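Local coordinates for protein of unknown function with a Fic domain (Bacteroides thetaiotaomicron VPI-5482, PDB 3CUC), which is of unknown function but carries a Fic/DOC family domain within a largely helical single chain, at residues 12-17 against 215-220. Residues are numbered along the deposited sequence; the frame is centred on the assembly and turned at random.
Sequences SKWKSL and GYPMIV
The Schellman motif that closes helix 199-213 of this Fic-domain protein supplies the acceptor for W14, a tryptophan on the N-terminal helix 6-16. G215 is its C-prime residue: phi is positive, and the Y216 N bonds back to the L211 O. The carbonyl of G215 is then taken by the indole, W14 NE1 to G215 O at 3.2 Å. An N-H...O angle of 173° makes this bond nearly straight; the oxygen sits in the ring plane, at the indole edge, and the donor lies in the carbonyl plane. The CB of W14 already points toward the loop, and with CG anti to the backbone N (chi1 162°) the ring continues that way, giving the indole N-H of the buried W14 a partner. Apart from this bond the contact is apolar and small, 128 Å² in all. L270 and A273 of helix 256-277 also touch the W14 side chain, while P217, on its loop, packs on W28 of helix 22-42. The CB of Y216 points away from 12-17, yet its ring stacks with Y11 of helix 6-16. Over one indole face P217 makes a CH-pi contact, its CD lying 4.0 Å from the centroid of the five-membered ring of W14 and 28° off the ring normal.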
# COMPACT_ATOMS: atom_id res chain seq x y z
N SER A 12 -12.06 17.36 -7.39
CA SER A 12 -12.17 18.80 -7.54
C SER A 12 -12.60 19.47 -6.24
O SER A 12 -12.04 20.49 -5.86
CB SER A 12 -13.16 19.15 -8.65
OG SER A 12 -13.44 20.54 -8.63
N LYS A 13 -13.60 18.90 -5.58
CA LYS A 13 -14.11 19.45 -4.33
C LYS A 13 -13.04 19.38 -3.25
O LYS A 13 -12.89 20.30 -2.45
CB LYS A 13 -15.35 18.68 -3.88
CG LYS A 13 -16.00 19.20 -2.59
CD LYS A 13 -16.67 20.55 -2.80
CE LYS A 13 -17.20 21.12 -1.49
NZ LYS A 13 -18.01 22.35 -1.76
N TRP A 14 -12.31 18.27 -3.24
CA TRP A 14 -11.24 18.06 -2.27
C TRP A 14 -10.15 19.11 -2.43
O TRP A 14 -9.75 19.73 -1.45
CB TRP A 14 -10.67 16.65 -2.42
CG TRP A 14 -9.31 16.41 -1.82
CD1 TRP A 14 -8.15 16.21 -2.49
CD2 TRP A 14 -8.99 16.31 -0.43
NE1 TRP A 14 -7.12 16.00 -1.61
CE2 TRP A 14 -7.61 16.05 -0.34
CE3 TRP A 14 -9.74 16.41 0.75
CZ2 TRP A 14 -6.96 15.90 0.89
CZ3 TRP A 14 -9.09 16.26 1.97
CH2 TRP A 14 -7.71 16.01 2.03
N LYS A 15 -9.69 19.31 -3.66
CA LYS A 15 -8.66 20.33 -3.93
C LYS A 15 -9.11 21.72 -3.48
O LYS A 15 -8.30 22.50 -3.00
CB LYS A 15 -8.24 20.32 -5.41
CG LYS A 15 -7.16 19.27 -5.76
CD LYS A 15 -5.75 19.72 -5.35
N SER A 16 -10.41 22.01 -3.61
CA SER A 16 -10.94 23.34 -3.27
C SER A 16 -10.94 23.60 -1.77
O SER A 16 -10.96 24.75 -1.33
CB SER A 16 -12.36 23.51 -3.80
OG SER A 16 -13.31 22.87 -2.96
N LEU A 17 -10.94 22.54 -0.97
CA LEU A 17 -11.01 22.67 0.47
C LEU A 17 -9.62 22.72 1.11
O LEU A 17 -9.51 22.86 2.33
CB LEU A 17 -11.82 21.52 1.06
CG LEU A 17 -13.29 21.47 0.65
CD1 LEU A 17 -13.89 20.11 1.00
CD2 LEU A 17 -14.07 22.59 1.29
N GLY A 215 -0.67 14.68 -3.58
CA GLY A 215 -1.73 15.44 -2.92
C GLY A 215 -3.10 14.78 -2.85
O GLY A 215 -4.11 15.46 -2.65
N TYR A 216 -3.15 13.46 -3.00
CA TYR A 216 -4.41 12.74 -2.84
C TYR A 216 -4.48 12.20 -1.42
O TYR A 216 -3.45 11.95 -0.80
CB TYR A 216 -4.48 11.56 -3.82
CG TYR A 216 -4.75 11.94 -5.26
CD1 TYR A 216 -3.84 12.71 -5.97
CD2 TYR A 216 -5.89 11.48 -5.92
CE1 TYR A 216 -4.08 13.05 -7.30
CE2 TYR A 216 -6.13 11.81 -7.24
CZ TYR A 216 -5.23 12.58 -7.93
OH TYR A 216 -5.47 12.90 -9.24
N PRO A 217 -5.70 12.02 -0.90
CA PRO A 217 -5.82 11.36 0.39
C PRO A 217 -5.50 9.89 0.24
O PRO A 217 -5.87 9.27 -0.75
CB PRO A 217 -7.29 11.53 0.75
CG PRO A 217 -7.97 11.64 -0.56
CD PRO A 217 -7.02 12.37 -1.45
N MSE A 218 -4.81 9.33 1.23
CA MSE A 218 -4.40 7.94 1.16
C MSE A 218 -5.60 7.00 1.33
O MSE A 218 -6.64 7.40 1.86
CB MSE A 218 -3.31 7.68 2.20
CG MSE A 218 -2.00 8.33 1.82
SE MSE A 218 -0.66 8.15 3.17
CE MSE A 218 -1.35 9.43 4.52
N ILE A 219 -5.46 5.77 0.84
CA ILE A 219 -6.57 4.83 0.82
C ILE A 219 -6.36 3.65 1.77
O ILE A 219 -5.22 3.32 2.14
CB ILE A 219 -6.88 4.30 -0.61
CG1 ILE A 219 -5.70 3.50 -1.18
CG2 ILE A 219 -7.22 5.46 -1.54
CD1 ILE A 219 -6.09 2.55 -2.26
N VAL A 220 -7.47 3.02 2.15
CA VAL A 220 -7.48 1.84 2.99
C VAL A 220 -8.14 0.68 2.25
O VAL A 220 -9.36 0.70 2.03
CB VAL A 220 -8.27 2.08 4.30
CG1 VAL A 220 -8.34 0.80 5.12
CG2 VAL A 220 -7.67 3.20 5.10